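Local structure of monoglyceride lipase (Saccharomyces cerevisiae, 4ZWN) at residues P137-G142 with Q322-H327; M81-L86 with T315-M320; N40-K45 with D95-G100; H68-Y73 with H237-R242. The protein hydrolyses monoacylglycerols, preferentially those with monounsaturated acyl chains, to free fatty acids and glycerol, and also takes part in the breakdown of fatty acid ethyl esters. The protein carries 2 engineered substitutions. All blocks are in the same frame, centred on the assembly; numbering follows the deposited sequence.

Contact 1: P137-G142 with Q322-H327; sequences PLFMWG and QWLDKH
F139 and L324 both carry CG anti to their own carbonyl carbon (chi1 -65° and -71°), and these settings bring the phenyl ring and the leucine fork past each other between sheet and helix. This is strand-to-helix packing of the alpha/beta hydrolase fold: strand 138-143, which leads into the GXSXG motif at G142, lies against the last turns of helix 310-326. L324 CD2 sits over the centre of one face of the F139 ring, 3.9 Å from the ring centroid, a CH-pi contact that suits a slim branched side chain opposite a flat aromatic one. W323 brings CZ3 obliquely to F139 CD2 at 4.1 Å. At the far end of the phenyl ring, CZ meets H327 CB, and the carbonyl O of H327 lies at the ring edge in its plane. A leucine in place of F139 would probably leave the CD2 methyl of L324 without its aromatic face and open a gap beside H327 CB. H327 has just left helical geometry, and its imidazole turns back on the helix while NE2 bonds to D291. The W323 indole has H327 CE1 over one face, and H327 ND1 donates an almost straight bond, 179° at the hydrogen and in the ring plane, to the carbonyl O of W323, 2.7 Å away.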
# COMPACT_ATOMS: atom_id res chain seq x y z
N PRO A 137 10.84 5.43 -15.44
CA PRO A 137 10.81 5.80 -14.02
C PRO A 137 10.08 4.78 -13.15
O PRO A 137 9.12 4.15 -13.61
CB PRO A 137 10.07 7.14 -14.03
CG PRO A 137 9.18 7.06 -15.23
CD PRO A 137 9.97 6.30 -16.25
N LEU A 138 10.54 4.63 -11.92
CA LEU A 138 9.92 3.72 -10.96
C LEU A 138 9.23 4.49 -9.84
O LEU A 138 9.89 5.22 -9.09
CB LEU A 138 10.95 2.76 -10.37
CG LEU A 138 10.41 1.75 -9.36
CD1 LEU A 138 9.40 0.82 -10.01
CD2 LEU A 138 11.55 0.96 -8.73
N PHE A 139 7.92 4.34 -9.74
CA PHE A 139 7.14 5.00 -8.69
C PHE A 139 6.76 4.01 -7.60
O PHE A 139 6.71 2.80 -7.84
CB PHE A 139 5.89 5.65 -9.29
CG PHE A 139 6.18 6.78 -10.23
CD1 PHE A 139 6.38 6.54 -11.59
CD2 PHE A 139 6.25 8.09 -9.78
CE1 PHE A 139 6.65 7.58 -12.46
CE2 PHE A 139 6.52 9.13 -10.64
CZ PHE A 139 6.72 8.87 -11.99
N MET A 140 6.50 4.52 -6.40
CA MET A 140 6.14 3.67 -5.27
C MET A 140 4.76 4.03 -4.72
O MET A 140 4.48 5.19 -4.42
CB MET A 140 7.21 3.78 -4.17
CG MET A 140 6.93 2.92 -2.95
SD MET A 140 8.29 2.92 -1.76
CE MET A 140 9.56 2.07 -2.70
N TRP A 141 3.92 3.01 -4.59
CA TRP A 141 2.54 3.17 -4.13
C TRP A 141 2.28 2.25 -2.96
O TRP A 141 2.77 1.12 -2.93
CB TRP A 141 1.57 2.88 -5.28
CG TRP A 141 0.10 2.89 -4.92
CD1 TRP A 141 -0.77 3.93 -5.10
CD2 TRP A 141 -0.66 1.82 -4.36
NE1 TRP A 141 -2.02 3.57 -4.68
CE2 TRP A 141 -1.99 2.28 -4.22
CE3 TRP A 141 -0.36 0.51 -3.96
CZ2 TRP A 141 -3.01 1.48 -3.70
CZ3 TRP A 141 -1.37 -0.28 -3.44
CH2 TRP A 141 -2.68 0.21 -3.32
N GLY A 142 1.50 2.72 -1.99
CA GLY A 142 1.18 1.90 -0.83
C GLY A 142 -0.18 2.25 -0.25
O GLY A 142 -0.57 3.42 -0.22
N GLN A 322 -3.34 11.16 -13.80
CA GLN A 322 -2.93 12.50 -14.24
C GLN A 322 -1.66 12.93 -13.53
O GLN A 322 -0.81 13.60 -14.11
CB GLN A 322 -4.05 13.51 -13.99
CG GLN A 322 -5.25 13.35 -14.90
CD GLN A 322 -6.40 14.26 -14.52
OE1 GLN A 322 -6.33 14.99 -13.53
NE2 GLN A 322 -7.47 14.21 -15.30
N TRP A 323 -1.54 12.55 -12.26
CA TRP A 323 -0.37 12.88 -11.47
C TRP A 323 0.87 12.18 -12.02
O TRP A 323 1.94 12.78 -12.10
CB TRP A 323 -0.59 12.48 -10.01
CG TRP A 323 0.50 12.94 -9.09
CD1 TRP A 323 0.61 14.16 -8.50
CD2 TRP A 323 1.63 12.18 -8.65
NE1 TRP A 323 1.74 14.21 -7.72
CE2 TRP A 323 2.38 13.00 -7.80
CE3 TRP A 323 2.07 10.88 -8.90
CZ2 TRP A 323 3.56 12.57 -7.19
CZ3 TRP A 323 3.24 10.45 -8.30
CH2 TRP A 323 3.97 11.30 -7.45
N LEU A 324 0.71 10.92 -12.41
CA LEU A 324 1.79 10.15 -13.02
C LEU A 324 2.22 10.73 -14.35
O LEU A 324 3.42 10.86 -14.63
CB LEU A 324 1.37 8.69 -13.20
CG LEU A 324 1.23 7.83 -11.95
CD1 LEU A 324 0.61 6.49 -12.30
CD2 LEU A 324 2.57 7.65 -11.27
N ASP A 325 1.24 11.07 -15.19
CA ASP A 325 1.52 11.67 -16.49
C ASP A 325 2.33 12.95 -16.32
O ASP A 325 3.29 13.18 -17.05
CB ASP A 325 0.21 11.97 -17.24
CG ASP A 325 -0.50 10.72 -17.70
OD1 ASP A 325 0.15 9.65 -17.75
OD2 ASP A 325 -1.70 10.80 -18.01
N LYS A 326 1.94 13.76 -15.34
CA LYS A 326 2.62 15.02 -15.07
C LYS A 326 4.10 14.81 -14.74
O LYS A 326 4.94 15.64 -15.08
CB LYS A 326 1.93 15.76 -13.92
CG LYS A 326 2.48 17.14 -13.65
CD LYS A 326 1.77 17.79 -12.47
CE LYS A 326 2.27 19.21 -12.27
NZ LYS A 326 3.76 19.26 -12.20
N HIS A 327 4.41 13.68 -14.12
CA HIS A 327 5.78 13.40 -13.69
C HIS A 327 6.47 12.41 -14.63
O HIS A 327 7.53 11.85 -14.32
CB HIS A 327 5.79 12.90 -12.26
CG HIS A 327 5.31 13.91 -11.27
ND1 HIS A 327 3.97 14.11 -11.00
CD2 HIS A 327 5.99 14.81 -10.51
CE1 HIS A 327 3.85 15.08 -10.10
NE2 HIS A 327 5.05 15.52 -9.79

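Contact 2: M81-L86 with T315-M320; sequences MDHLSL and TVFNDM
H83 and L84 of helix 78-86 meet F317 of helix 310-326 in helix-to-helix packing on one side of the central sheet of the alpha/beta hydrolase fold. The two short segments cross at -44°, their axes 11.3 Å apart, a separation that a large phenyl ring can bridge. The tight part is the F317 ring. H83 CB lies over one of its faces, 3.6 Å from the centroid, while L84 CD2 approaches the ring edge, 3.6 Å from F317 CE1. The H83 imidazole adds an edge-to-face pair, its edge toward the phenyl face with planes at 67°. In F317, CG anti to the backbone N (chi1 171°) points the ring at helix 78-86, with a face under H83 CB and an edge toward L84. An alanine at F317 would probably open a gap between the helices and deprive H83 CB of the ring it rests on. Toward solvent H83 is partly exposed, although its ring is also flanked by F313 and Y27 and its ND1 is bonded to the carbonyl O of R79. Looser too, though buried, is the other margin, where M320 runs out fully extended, a flexible thioether chain suited to spanning distance, and its CE comes to 4.3 Å from L84 CD1.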
# COMPACT_ATOMS: atom_id res chain seq x y z
N MET A 81 -3.98 -2.29 -11.02
CA MET A 81 -3.01 -2.71 -12.03
C MET A 81 -3.64 -2.80 -13.42
O MET A 81 -2.98 -2.52 -14.43
CB MET A 81 -2.39 -4.05 -11.64
CG MET A 81 -1.56 -3.98 -10.38
SD MET A 81 -0.65 -5.49 -9.98
CE MET A 81 -1.99 -6.56 -9.47
N ASP A 82 -4.90 -3.21 -13.48
CA ASP A 82 -5.62 -3.31 -14.74
C ASP A 82 -5.77 -1.93 -15.39
O ASP A 82 -5.49 -1.77 -16.58
CB ASP A 82 -6.99 -3.95 -14.53
CG ASP A 82 -7.64 -4.39 -15.84
OD1 ASP A 82 -6.91 -4.87 -16.73
OD2 ASP A 82 -8.88 -4.26 -15.97
N HIS A 83 -6.20 -0.95 -14.61
CA HIS A 83 -6.38 0.41 -15.12
C HIS A 83 -5.04 1.06 -15.47
O HIS A 83 -4.94 1.80 -16.45
CB HIS A 83 -7.12 1.28 -14.11
CG HIS A 83 -8.60 1.05 -14.07
ND1 HIS A 83 -9.16 -0.11 -13.57
CD2 HIS A 83 -9.64 1.82 -14.48
CE1 HIS A 83 -10.48 -0.04 -13.67
NE2 HIS A 83 -10.79 1.12 -14.21
N LEU A 84 -4.01 0.79 -14.68
CA LEU A 84 -2.68 1.30 -14.97
C LEU A 84 -2.15 0.72 -16.28
O LEU A 84 -1.51 1.42 -17.07
CB LEU A 84 -1.71 0.99 -13.83
CG LEU A 84 -1.83 1.84 -12.56
CD1 LEU A 84 -0.91 1.32 -11.48
CD2 LEU A 84 -1.53 3.30 -12.86
N SER A 85 -2.42 -0.56 -16.50
CA SER A 85 -1.98 -1.25 -17.71
C SER A 85 -2.61 -0.63 -18.95
O SER A 85 -1.96 -0.49 -19.99
CB SER A 85 -2.32 -2.74 -17.64
OG SER A 85 -1.89 -3.42 -18.80
N LEU A 86 -3.88 -0.24 -18.83
CA LEU A 86 -4.62 0.38 -19.93
C LEU A 86 -4.12 1.79 -20.23
O LEU A 86 -4.32 2.30 -21.34
CB LEU A 86 -6.11 0.43 -19.60
CG LEU A 86 -6.86 -0.90 -19.62
CD1 LEU A 86 -8.27 -0.72 -19.08
CD2 LEU A 86 -6.90 -1.47 -21.02
N THR A 315 -12.69 8.51 -9.88
CA THR A 315 -12.21 9.82 -9.43
C THR A 315 -10.82 9.71 -8.83
O THR A 315 -9.93 10.53 -9.11
CB THR A 315 -13.16 10.43 -8.38
OG1 THR A 315 -14.50 10.47 -8.90
CG2 THR A 315 -12.72 11.83 -8.00
N VAL A 316 -10.62 8.69 -8.00
CA VAL A 316 -9.36 8.49 -7.31
C VAL A 316 -8.24 8.08 -8.27
O VAL A 316 -7.14 8.64 -8.23
CB VAL A 316 -9.51 7.43 -6.19
CG1 VAL A 316 -8.16 6.99 -5.69
CG2 VAL A 316 -10.34 8.00 -5.04
N PHE A 317 -8.53 7.13 -9.16
CA PHE A 317 -7.52 6.66 -10.10
C PHE A 317 -7.14 7.71 -11.14
O PHE A 317 -5.98 7.81 -11.53
CB PHE A 317 -7.99 5.39 -10.83
CG PHE A 317 -7.10 4.99 -11.96
CD1 PHE A 317 -5.88 4.38 -11.71
CD2 PHE A 317 -7.46 5.24 -13.28
CE1 PHE A 317 -5.05 4.01 -12.75
CE2 PHE A 317 -6.62 4.88 -14.32
CZ PHE A 317 -5.42 4.26 -14.06
N ASN A 318 -8.12 8.48 -11.59
CA ASN A 318 -7.85 9.53 -12.57
C ASN A 318 -6.89 10.57 -12.03
O ASN A 318 -6.04 11.09 -12.77
CB ASN A 318 -9.14 10.20 -13.03
CG ASN A 318 -9.93 9.33 -13.99
OD1 ASN A 318 -9.41 8.38 -14.56
ND2 ASN A 318 -11.21 9.66 -14.17
N ASP A 319 -7.00 10.88 -10.75
CA ASP A 319 -6.09 11.84 -10.14
C ASP A 319 -4.68 11.26 -10.10
O ASP A 319 -3.71 11.97 -10.34
CB ASP A 319 -6.57 12.23 -8.73
CG ASP A 319 -7.77 13.15 -8.76
OD1 ASP A 319 -8.04 13.74 -9.82
OD2 ASP A 319 -8.45 13.28 -7.72
N MET A 320 -4.58 9.97 -9.80
CA MET A 320 -3.29 9.30 -9.77
C MET A 320 -2.69 9.21 -11.18
O MET A 320 -1.50 9.45 -11.37
CB MET A 320 -3.42 7.91 -9.16
CG MET A 320 -2.16 7.07 -9.25
SD MET A 320 -2.29 5.51 -8.36
CE MET A 320 -0.79 4.69 -8.89

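Contact 3: N40-K45 with D95-G100; sequences NFDGAK and DQRGAG
R97 reaches out from its loop to the hairpin turn between strands 37-41 and 44-51, and its guanidinium group carries the whole contact. From CB the chain first runs extended, CG anti to the backbone N (chi1 -171°) and chi2 also anti, which carries CD well away from the loop backbone. A bend at chi3 (-54°) then swings the head round. NE is taken by D119 of helix 113-134 in a salt bridge, while both terminal nitrogens reach the hairpin. The methyl CB of A44 lies over one face of the guanidinium, 3.4 Å from NH1, small enough to fit closely against the flat group. NH1 and NH2 both grip the carbonyl O of D42, each at 3.1 Å, end-on and from the same face of that carbonyl's plane; both bonds are bent, with 139° at the hydrogen. NH2 also makes a weak bond to F41 O at 3.3 Å. The D42 carboxylate adds only a long salt bridge, OD2 to R97 NH2 at 3.9 Å, with OD2 well out of the guanidinium plane. Both turn residues have positive phi, which G43 adopts easily as a glycine and D42 adopts despite its side chain. The loop itself makes a type II turn from Q96 to A99, with glycine at its third position, G98. The whole is an arginine tying down a beta-hairpin turn at the edge of the alpha/beta hydrolase sheet.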
# COMPACT_ATOMS: atom_id res chain seq x y z
N ASN A 40 12.54 -16.75 -4.21
CA ASN A 40 13.05 -16.95 -2.86
C ASN A 40 14.00 -15.83 -2.43
O ASN A 40 14.85 -15.38 -3.20
CB ASN A 40 13.77 -18.29 -2.76
CG ASN A 40 12.83 -19.48 -2.85
OD1 ASN A 40 11.68 -19.34 -3.28
ND2 ASN A 40 13.31 -20.64 -2.45
N PHE A 41 13.83 -15.38 -1.19
CA PHE A 41 14.71 -14.38 -0.60
C PHE A 41 14.64 -14.41 0.92
O PHE A 41 13.55 -14.31 1.49
CB PHE A 41 14.37 -12.97 -1.11
CG PHE A 41 15.15 -11.87 -0.45
CD1 PHE A 41 16.44 -11.59 -0.86
CD2 PHE A 41 14.59 -11.12 0.57
CE1 PHE A 41 17.17 -10.57 -0.26
CE2 PHE A 41 15.32 -10.11 1.18
CZ PHE A 41 16.61 -9.83 0.76
N ASP A 42 15.80 -14.55 1.55
CA ASP A 42 15.93 -14.51 3.00
C ASP A 42 14.93 -15.42 3.71
O ASP A 42 14.25 -15.00 4.64
CB ASP A 42 15.79 -13.07 3.51
CG ASP A 42 16.30 -12.90 4.92
OD1 ASP A 42 17.15 -13.70 5.35
OD2 ASP A 42 15.86 -11.95 5.61
N GLY A 43 14.84 -16.66 3.25
CA GLY A 43 14.03 -17.67 3.92
C GLY A 43 12.54 -17.56 3.69
O GLY A 43 11.74 -18.02 4.51
N ALA A 44 12.15 -16.97 2.57
CA ALA A 44 10.73 -16.87 2.23
C ALA A 44 10.51 -16.98 0.72
O ALA A 44 11.31 -16.48 -0.07
CB ALA A 44 10.14 -15.58 2.76
N LYS A 45 9.42 -17.64 0.34
CA LYS A 45 9.06 -17.77 -1.07
C LYS A 45 8.02 -16.72 -1.44
O LYS A 45 6.83 -16.90 -1.20
CB LYS A 45 8.53 -19.17 -1.37
CG LYS A 45 8.39 -19.46 -2.86
CD LYS A 45 7.81 -20.84 -3.13
CE LYS A 45 6.34 -20.90 -2.77
NZ LYS A 45 5.70 -22.16 -3.25
N ASP A 95 3.25 -10.31 -2.59
CA ASP A 95 2.73 -10.62 -1.26
C ASP A 95 3.89 -10.54 -0.28
O ASP A 95 4.85 -11.30 -0.38
CB ASP A 95 2.06 -11.99 -1.23
CG ASP A 95 0.77 -12.04 -2.05
OD1 ASP A 95 0.29 -10.97 -2.48
OD2 ASP A 95 0.24 -13.15 -2.25
N GLN A 96 3.80 -9.61 0.67
CA GLN A 96 4.89 -9.39 1.62
C GLN A 96 5.00 -10.52 2.62
O GLN A 96 4.06 -11.31 2.79
CB GLN A 96 4.69 -8.06 2.36
CG GLN A 96 4.55 -6.85 1.45
CD GLN A 96 4.24 -5.59 2.23
OE1 GLN A 96 5.04 -5.13 3.04
NE2 GLN A 96 3.06 -5.02 2.00
N ARG A 97 6.14 -10.60 3.29
CA ARG A 97 6.36 -11.59 4.34
C ARG A 97 5.30 -11.44 5.43
O ARG A 97 5.13 -10.37 6.00
CB ARG A 97 7.76 -11.44 4.93
CG ARG A 97 8.16 -12.56 5.89
CD ARG A 97 9.53 -12.29 6.49
NE ARG A 97 10.54 -12.05 5.46
CZ ARG A 97 11.41 -12.97 5.04
NH1 ARG A 97 11.41 -14.18 5.57
NH2 ARG A 97 12.29 -12.66 4.10
N GLY A 98 4.58 -12.53 5.69
CA GLY A 98 3.52 -12.52 6.68
C GLY A 98 2.15 -12.45 6.06
O GLY A 98 1.13 -12.52 6.76
N ALA A 99 2.11 -12.31 4.74
CA ALA A 99 0.85 -12.10 4.04
C ALA A 99 0.75 -12.91 2.75
O ALA A 99 1.75 -13.40 2.23
CB ALA A 99 0.66 -10.62 3.73
N GLY A 100 -0.48 -13.05 2.24
CA GLY A 100 -0.72 -13.67 0.96
C GLY A 100 -0.20 -15.09 0.83
O GLY A 100 -0.20 -15.85 1.79

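Contact 4: H68-Y73 with H237-R242; sequences HGFGEY and HDFMQR
F70 and F239 meet ring to ring, through side chains alone. F70 holds CG anti to the backbone N (chi1 -178°), which extends its phenyl group out from the loop toward helix 233-248. F239 has CG beside both the backbone N and the carbonyl carbon (chi1 60°), uncommon for an aromatic residue on a helix, and thereby sends its ring toward the loop. The centroids end 5.6 Å apart with the planes at 43°, an oblique pair that is neither a stack nor edge-to-face. F239 CZ lies over one face of F70, and the nearest atoms, F70 CD1 and F239 CE2, are 4.2 Å apart. Large, flat, apolar residues suit this place because they make contact across widely separated backbones.

The loop that presents F70 is braced from within. It forms a type II turn from G69 to E72, with G71 at the third position, where a CB would collide with F70 O. H68 ND1 donates to G69 O at 2.8 Å, in the imidazole plane but from above the carbonyl plane, while E72 N reaches the same oxygen from the opposite face. G69 N binds E72 OE1 at 2.9 Å, nearly straight. As in relatives, this HGFG loop probably lends the backbone N-H of F70 to the oxyanion hole.

The side chain of F70 lies about 6 Å from that of S144, the inferred nucleophile. Both phenyl groups rest on M145 of helix 145-156, so the pair joins the loop after strand 62-67 to helix 233-248 beside the inferred active site.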
# COMPACT_ATOMS: atom_id res chain seq x y z
N HIS A 68 1.06 -3.52 -0.75
CA HIS A 68 -0.28 -3.79 -0.24
C HIS A 68 -0.39 -3.54 1.26
O HIS A 68 0.62 -3.40 1.95
CB HIS A 68 -0.72 -5.22 -0.57
CG HIS A 68 0.03 -6.28 0.19
ND1 HIS A 68 -0.24 -6.59 1.50
CD2 HIS A 68 1.01 -7.13 -0.20
CE1 HIS A 68 0.56 -7.56 1.90
NE2 HIS A 68 1.33 -7.91 0.88
N GLY A 69 -1.62 -3.48 1.75
CA GLY A 69 -1.87 -3.27 3.16
C GLY A 69 -2.06 -4.57 3.92
O GLY A 69 -2.10 -5.65 3.33
N PHE A 70 -2.18 -4.46 5.24
CA PHE A 70 -2.41 -5.61 6.09
C PHE A 70 -3.67 -6.34 5.66
O PHE A 70 -4.72 -5.72 5.49
CB PHE A 70 -2.50 -5.18 7.56
CG PHE A 70 -2.69 -6.32 8.52
CD1 PHE A 70 -1.72 -7.30 8.65
CD2 PHE A 70 -3.83 -6.40 9.31
CE1 PHE A 70 -1.89 -8.35 9.54
CE2 PHE A 70 -4.00 -7.44 10.20
CZ PHE A 70 -3.03 -8.42 10.31
N GLY A 71 -3.56 -7.65 5.47
CA GLY A 71 -4.70 -8.46 5.08
C GLY A 71 -4.94 -8.53 3.58
O GLY A 71 -5.79 -9.30 3.12
N GLU A 72 -4.19 -7.74 2.82
CA GLU A 72 -4.34 -7.70 1.37
C GLU A 72 -3.37 -8.64 0.67
O GLU A 72 -2.50 -9.25 1.30
CB GLU A 72 -4.16 -6.27 0.86
CG GLU A 72 -5.26 -5.31 1.27
CD GLU A 72 -5.12 -3.95 0.62
OE1 GLU A 72 -4.02 -3.66 0.11
OE2 GLU A 72 -6.11 -3.18 0.60
N TYR A 73 -3.52 -8.75 -0.65
CA TYR A 73 -2.65 -9.57 -1.49
C TYR A 73 -2.86 -9.18 -2.95
O TYR A 73 -3.55 -8.20 -3.23
CB TYR A 73 -2.92 -11.07 -1.27
CG TYR A 73 -4.31 -11.53 -1.64
CD1 TYR A 73 -5.41 -11.15 -0.87
CD2 TYR A 73 -4.53 -12.34 -2.74
CE1 TYR A 73 -6.69 -11.56 -1.20
CE2 TYR A 73 -5.81 -12.76 -3.07
CZ TYR A 73 -6.88 -12.36 -2.30
OH TYR A 73 -8.15 -12.77 -2.63
N HIS A 237 2.74 -4.26 16.18
CA HIS A 237 3.47 -3.20 16.87
C HIS A 237 4.33 -2.39 15.91
O HIS A 237 4.39 -1.17 15.98
CB HIS A 237 4.36 -3.79 17.97
CG HIS A 237 5.28 -2.79 18.61
ND1 HIS A 237 6.49 -2.44 18.07
CD2 HIS A 237 5.16 -2.09 19.76
CE1 HIS A 237 7.08 -1.56 18.85
NE2 HIS A 237 6.30 -1.33 19.89
N ASP A 238 4.99 -3.10 15.00
CA ASP A 238 5.97 -2.48 14.14
C ASP A 238 5.36 -1.54 13.11
O ASP A 238 5.93 -0.48 12.83
CB ASP A 238 6.81 -3.55 13.45
CG ASP A 238 7.86 -4.13 14.37
OD1 ASP A 238 7.82 -3.80 15.58
OD2 ASP A 238 8.73 -4.91 13.91
N PHE A 239 4.20 -1.88 12.56
CA PHE A 239 3.59 -0.95 11.61
C PHE A 239 2.74 0.09 12.34
O PHE A 239 2.45 1.15 11.79
CB PHE A 239 2.80 -1.67 10.50
CG PHE A 239 1.64 -2.52 10.98
CD1 PHE A 239 0.54 -1.97 11.60
CD2 PHE A 239 1.62 -3.88 10.69
CE1 PHE A 239 -0.53 -2.75 12.00
CE2 PHE A 239 0.55 -4.67 11.08
CZ PHE A 239 -0.53 -4.10 11.73
N MET A 240 2.35 -0.20 13.58
CA MET A 240 1.66 0.80 14.38
C MET A 240 2.65 1.89 14.77
O MET A 240 2.34 3.08 14.67
CB MET A 240 1.03 0.18 15.63
CG MET A 240 -0.24 -0.62 15.36
SD MET A 240 -1.64 0.42 14.94
CE MET A 240 -1.82 1.37 16.45
N GLN A 241 3.83 1.48 15.21
CA GLN A 241 4.88 2.41 15.61
C GLN A 241 5.41 3.16 14.40
O GLN A 241 5.73 4.35 14.48
CB GLN A 241 6.02 1.66 16.31
CG GLN A 241 7.18 2.55 16.73
CD GLN A 241 8.24 1.79 17.49
OE1 GLN A 241 8.88 0.88 16.95
NE2 GLN A 241 8.44 2.15 18.75
N ARG A 242 5.49 2.45 13.28
CA ARG A 242 5.93 3.01 12.01
C ARG A 242 5.19 4.30 11.69
O ARG A 242 5.81 5.32 11.39
CB ARG A 242 5.70 1.99 10.89
CG ARG A 242 6.58 2.17 9.68
CD ARG A 242 7.22 0.86 9.29
NE ARG A 242 6.24 -0.14 8.89
CZ ARG A 242 6.31 -1.43 9.20
NH1 ARG A 242 7.32 -1.89 9.93
NH2 ARG A 242 5.37 -2.27 8.78

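From the N terminus, the hairpin 40-45 waits until 95-100 to close contact 3, the shortest loop of the four. Within that span the chain passes 68-73 and 81-86, so contact 3 crosses contacts 4 and 2; it closes before contact 1 opens, and those two are in series. Contact 4 closes at 237-242 and crosses contacts 1 and 2. Contacts 2 and 1 close last and cross each other, touching where L324 CD1 packs on L84 CD2. Contacts 3 and 4 touch through Q96 N and H68 NE2. The pairs joined are hairpin and loop 95-100, loop 68-73 and helix 233-248, helix 78-86 and helix 310-326, and strand 138-143 and helix 310-326.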